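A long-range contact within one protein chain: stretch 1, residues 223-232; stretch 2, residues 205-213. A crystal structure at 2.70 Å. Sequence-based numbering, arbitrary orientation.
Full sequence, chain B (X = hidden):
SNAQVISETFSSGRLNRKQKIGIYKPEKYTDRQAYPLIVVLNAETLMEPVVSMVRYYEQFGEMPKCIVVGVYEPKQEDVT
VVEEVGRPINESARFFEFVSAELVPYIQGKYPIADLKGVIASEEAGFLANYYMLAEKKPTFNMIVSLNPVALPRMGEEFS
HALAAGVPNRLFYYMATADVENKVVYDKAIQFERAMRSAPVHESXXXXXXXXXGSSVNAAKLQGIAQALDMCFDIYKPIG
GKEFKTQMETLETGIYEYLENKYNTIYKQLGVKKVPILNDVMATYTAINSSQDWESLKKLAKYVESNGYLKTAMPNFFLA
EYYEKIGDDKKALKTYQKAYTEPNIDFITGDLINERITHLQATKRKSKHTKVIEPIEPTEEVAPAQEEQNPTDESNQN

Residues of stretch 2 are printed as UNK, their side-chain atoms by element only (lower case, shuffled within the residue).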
# COMPACT_ATOMS: atom_id res chain seq x y z
N GLN B 223 -0.90 5.14 -0.11
CA GLN B 223 -0.42 5.46 -1.45
C GLN B 223 0.84 6.31 -1.38
O GLN B 223 1.68 6.25 -2.28
CB GLN B 223 -1.51 6.17 -2.25
CG GLN B 223 -2.77 5.34 -2.44
CD GLN B 223 -3.85 6.08 -3.21
OE1 GLN B 223 -3.65 6.48 -4.36
NE2 GLN B 223 -5.00 6.29 -2.57
N GLY B 224 0.96 7.09 -0.31
CA GLY B 224 2.14 7.92 -0.11
C GLY B 224 3.39 7.08 0.09
O GLY B 224 4.44 7.39 -0.47
N ILE B 225 3.27 6.03 0.90
CA ILE B 225 4.38 5.12 1.13
C ILE B 225 4.80 4.43 -0.16
O ILE B 225 5.99 4.33 -0.46
CB ILE B 225 4.02 4.04 2.17
CG1 ILE B 225 3.61 4.70 3.49
CG2 ILE B 225 5.18 3.08 2.39
CD1 ILE B 225 3.15 3.71 4.54
N ALA B 226 3.82 3.97 -0.92
CA ALA B 226 4.07 3.27 -2.18
C ALA B 226 4.82 4.17 -3.16
O ALA B 226 5.79 3.74 -3.78
CB ALA B 226 2.77 2.79 -2.79
N GLN B 227 4.37 5.41 -3.29
CA GLN B 227 5.00 6.36 -4.20
C GLN B 227 6.40 6.75 -3.73
O GLN B 227 7.33 6.78 -4.53
CB GLN B 227 4.13 7.62 -4.34
CG GLN B 227 2.84 7.39 -5.10
CD GLN B 227 2.06 8.67 -5.32
OE1 GLN B 227 2.51 9.76 -4.95
NE2 GLN B 227 0.89 8.55 -5.92
N ALA B 228 6.53 7.04 -2.44
CA ALA B 228 7.80 7.50 -1.88
C ALA B 228 8.90 6.47 -2.06
O ALA B 228 10.00 6.80 -2.52
CB ALA B 228 7.63 7.85 -0.41
N LEU B 229 8.61 5.22 -1.71
CA LEU B 229 9.57 4.13 -1.87
C LEU B 229 9.91 3.91 -3.34
O LEU B 229 11.05 3.61 -3.68
CB LEU B 229 9.02 2.84 -1.27
CG LEU B 229 8.83 2.82 0.24
CD1 LEU B 229 8.16 1.52 0.66
CD2 LEU B 229 10.16 3.00 0.96
N ASP B 230 8.91 4.05 -4.20
CA ASP B 230 9.09 3.84 -5.63
C ASP B 230 10.08 4.82 -6.23
O ASP B 230 10.99 4.43 -6.97
CB ASP B 230 7.75 3.95 -6.36
CG ASP B 230 7.87 3.72 -7.85
OD1 ASP B 230 8.49 2.71 -8.25
OD2 ASP B 230 7.36 4.55 -8.63
N MSE B 231 9.91 6.10 -5.91
CA MSE B 231 10.72 7.16 -6.50
C MSE B 231 12.11 7.27 -5.89
O MSE B 231 13.09 7.54 -6.59
CB MSE B 231 10.00 8.50 -6.38
CG MSE B 231 8.75 8.60 -7.24
SE MSE B 231 7.79 10.26 -6.97
CE MSE B 231 7.44 10.05 -5.07
N CYS B 232 12.20 7.07 -4.58
CA CYS B 232 13.46 7.20 -3.86
C CYS B 232 14.46 6.13 -4.30
O CYS B 232 15.64 6.42 -4.52
CB CYS B 232 13.23 7.12 -2.35
SG CYS B 232 14.72 7.29 -1.35
N UNK B 205 18.84 18.11 -3.72
CA UNK B 205 17.58 17.72 -3.11
C UNK B 205 16.54 17.29 -4.14
O UNK B 205 16.28 18.00 -5.11
c UNK B 205 17.00 18.87 -2.27
c UNK B 205 17.95 19.24 -1.15
c UNK B 205 15.63 18.50 -1.71
N UNK B 206 15.95 16.11 -3.92
CA UNK B 206 14.83 15.66 -4.73
C UNK B 206 13.54 15.86 -3.94
O UNK B 206 13.30 15.18 -2.94
c UNK B 206 13.93 13.65 -6.04
c UNK B 206 15.01 14.19 -5.13
o UNK B 206 15.35 11.77 -6.32
c UNK B 206 14.21 12.23 -6.50
o UNK B 206 13.29 11.58 -7.03
N UNK B 207 12.72 16.80 -4.40
CA UNK B 207 11.53 17.21 -3.66
C UNK B 207 10.24 16.72 -4.31
O UNK B 207 10.03 16.90 -5.51
c UNK B 207 9.11 19.55 -3.46
c UNK B 207 8.01 20.05 -2.79
c UNK B 207 10.38 19.59 -1.44
c UNK B 207 9.29 20.11 -0.76
c UNK B 207 11.50 18.74 -3.54
c UNK B 207 10.31 19.30 -2.80
o UNK B 207 7.03 20.85 -0.77
c UNK B 207 8.11 20.34 -1.44
N UNK B 208 9.38 16.10 -3.51
CA UNK B 208 8.09 15.64 -4.00
C UNK B 208 6.96 16.00 -3.04
O UNK B 208 6.98 15.61 -1.87
n UNK B 208 10.66 12.92 -6.59
c UNK B 208 9.03 13.70 -5.33
c UNK B 208 8.11 14.13 -4.24
c UNK B 208 9.73 13.39 -7.40
n UNK B 208 8.73 13.87 -6.67
c UNK B 208 10.25 13.10 -5.29
N UNK B 209 5.97 16.73 -3.54
CA UNK B 209 4.76 16.99 -2.78
C UNK B 209 3.53 16.53 -3.56
O UNK B 209 3.22 17.06 -4.63
c UNK B 209 4.62 18.47 -2.44
c UNK B 209 1.56 18.70 -0.23
c UNK B 209 0.74 19.53 -0.97
c UNK B 209 3.26 18.84 -1.92
c UNK B 209 2.43 19.68 -2.65
c UNK B 209 2.81 18.36 -0.71
c UNK B 209 1.18 20.02 -2.18
N UNK B 210 2.83 15.54 -3.02
CA UNK B 210 1.66 14.99 -3.67
C UNK B 210 0.39 15.34 -2.90
O UNK B 210 0.23 14.96 -1.74
c UNK B 210 1.76 13.46 -3.83
c UNK B 210 3.00 13.10 -4.61
c UNK B 210 0.52 12.91 -4.51
N UNK B 211 -0.50 16.07 -3.55
CA UNK B 211 -1.78 16.43 -2.95
C UNK B 211 -2.86 15.46 -3.41
O UNK B 211 -3.21 15.43 -4.58
c UNK B 211 -3.52 18.27 -2.79
o UNK B 211 -4.13 19.20 -3.36
o UNK B 211 -3.99 17.66 -1.80
c UNK B 211 -2.16 17.87 -3.31
N UNK B 212 -3.38 14.67 -2.47
CA UNK B 212 -4.45 13.73 -2.82
C UNK B 212 -5.78 14.42 -2.59
O UNK B 212 -6.19 14.65 -1.45
c UNK B 212 -1.96 11.88 -1.52
c UNK B 212 -3.14 10.61 -3.16
c UNK B 212 -0.85 10.10 -2.69
c UNK B 212 -3.13 11.64 -2.23
c UNK B 212 -2.01 9.85 -3.39
c UNK B 212 -4.36 12.46 -1.98
c UNK B 212 -0.83 11.12 -1.75
N UNK B 213 -6.48 14.71 -3.68
CA UNK B 213 -7.72 15.46 -3.59
C UNK B 213 -8.90 14.53 -3.84
O UNK B 213 -8.91 13.76 -4.79
n UNK B 213 -7.08 20.79 -5.72
c UNK B 213 -8.82 17.65 -4.33
c UNK B 213 -8.62 18.89 -5.19
c UNK B 213 -7.72 16.62 -4.58
c UNK B 213 -7.29 19.57 -4.89

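Position 205 has three side-chain carbons, one bonded to CA and carrying the other two. No heteroatom is present and none of them comes near the helix. A branch at CB with two methyls makes it Val-205.

Position 206 has three carbons in a row, the third carrying two oxygens, so the chain ends in a carboxylate one methylene longer than aspartate. Its CA-to-CB bond points toward the helix, and one of the two oxygens lies near the backbone O of Met-231. This is Glu-206; OE2 is 4.1 Å from Met-231 O, a proximity and not a hydrogen bond.

At position 207 one carbon leads to a six-carbon ring bearing a single oxygen, a phenol; the group is out of reach of the helix. This is Tyr-207.

Position 208 has one carbon followed by a five-membered ring of three carbons and two nitrogens, an imidazole, and one ring face lies under the selenium of Met-231, a selenomethionine. It is His-208. Met-231 SE is 3.7 Å from His-208 CE1 and lies 11° off the ring normal. Met-231 CE also lies over this face in a CH-pi contact, 19° off the normal. Within the strand, His-208 NE2 donates to Glu-206 OE2 at 3.0 Å with an angle of 168°, nearly linear.

Position 209 carries one carbon and a six-carbon ring without a heteroatom, and it does not reach the helix. It is Phe-209.

Position 210 repeats the pattern of three carbons branched at CB, its CA-to-CB bond points toward the helix, and one branch carbon meets Gln-227 OE1: Val-210. Its CG2 lies 3.4 Å from Gln-227 OE1, an amide oxygen hydrogen-bonded elsewhere in the structure.

Position 211 has two carbons, the second carrying two oxygens, a short carboxylate out of reach of the helix: Asp-211.

Position 212 is again one carbon and a bare six-carbon ring, on a CA-to-CB bond that points toward the helix; the ring meets Gln-223, Gly-224 and Gln-227. It is Phe-212. Gln-227 NE2 and Gly-224 N are 4.0 and 4.2 Å from its CZ, and Gln-223 OE1 is 3.9 Å from CE2, all oblique.

Position 213 has four carbons in a row ending in nitrogen: Lys-213, exposed, poorly ordered and out of reach.

The contact follows strand alternation: 206, 208, 210 and 212 point toward the helix, which runs at 155° to the strand. Gln-223, Gln-227 and Met-231, spaced four residues apart, answer them in reverse order. No hydrogen bond crosses; packing joins the stretches, burying 315 Å² in total, with selenium over imidazole its clearest directional element.

Stretch 2, residues 205-213: VEYHFVDFK
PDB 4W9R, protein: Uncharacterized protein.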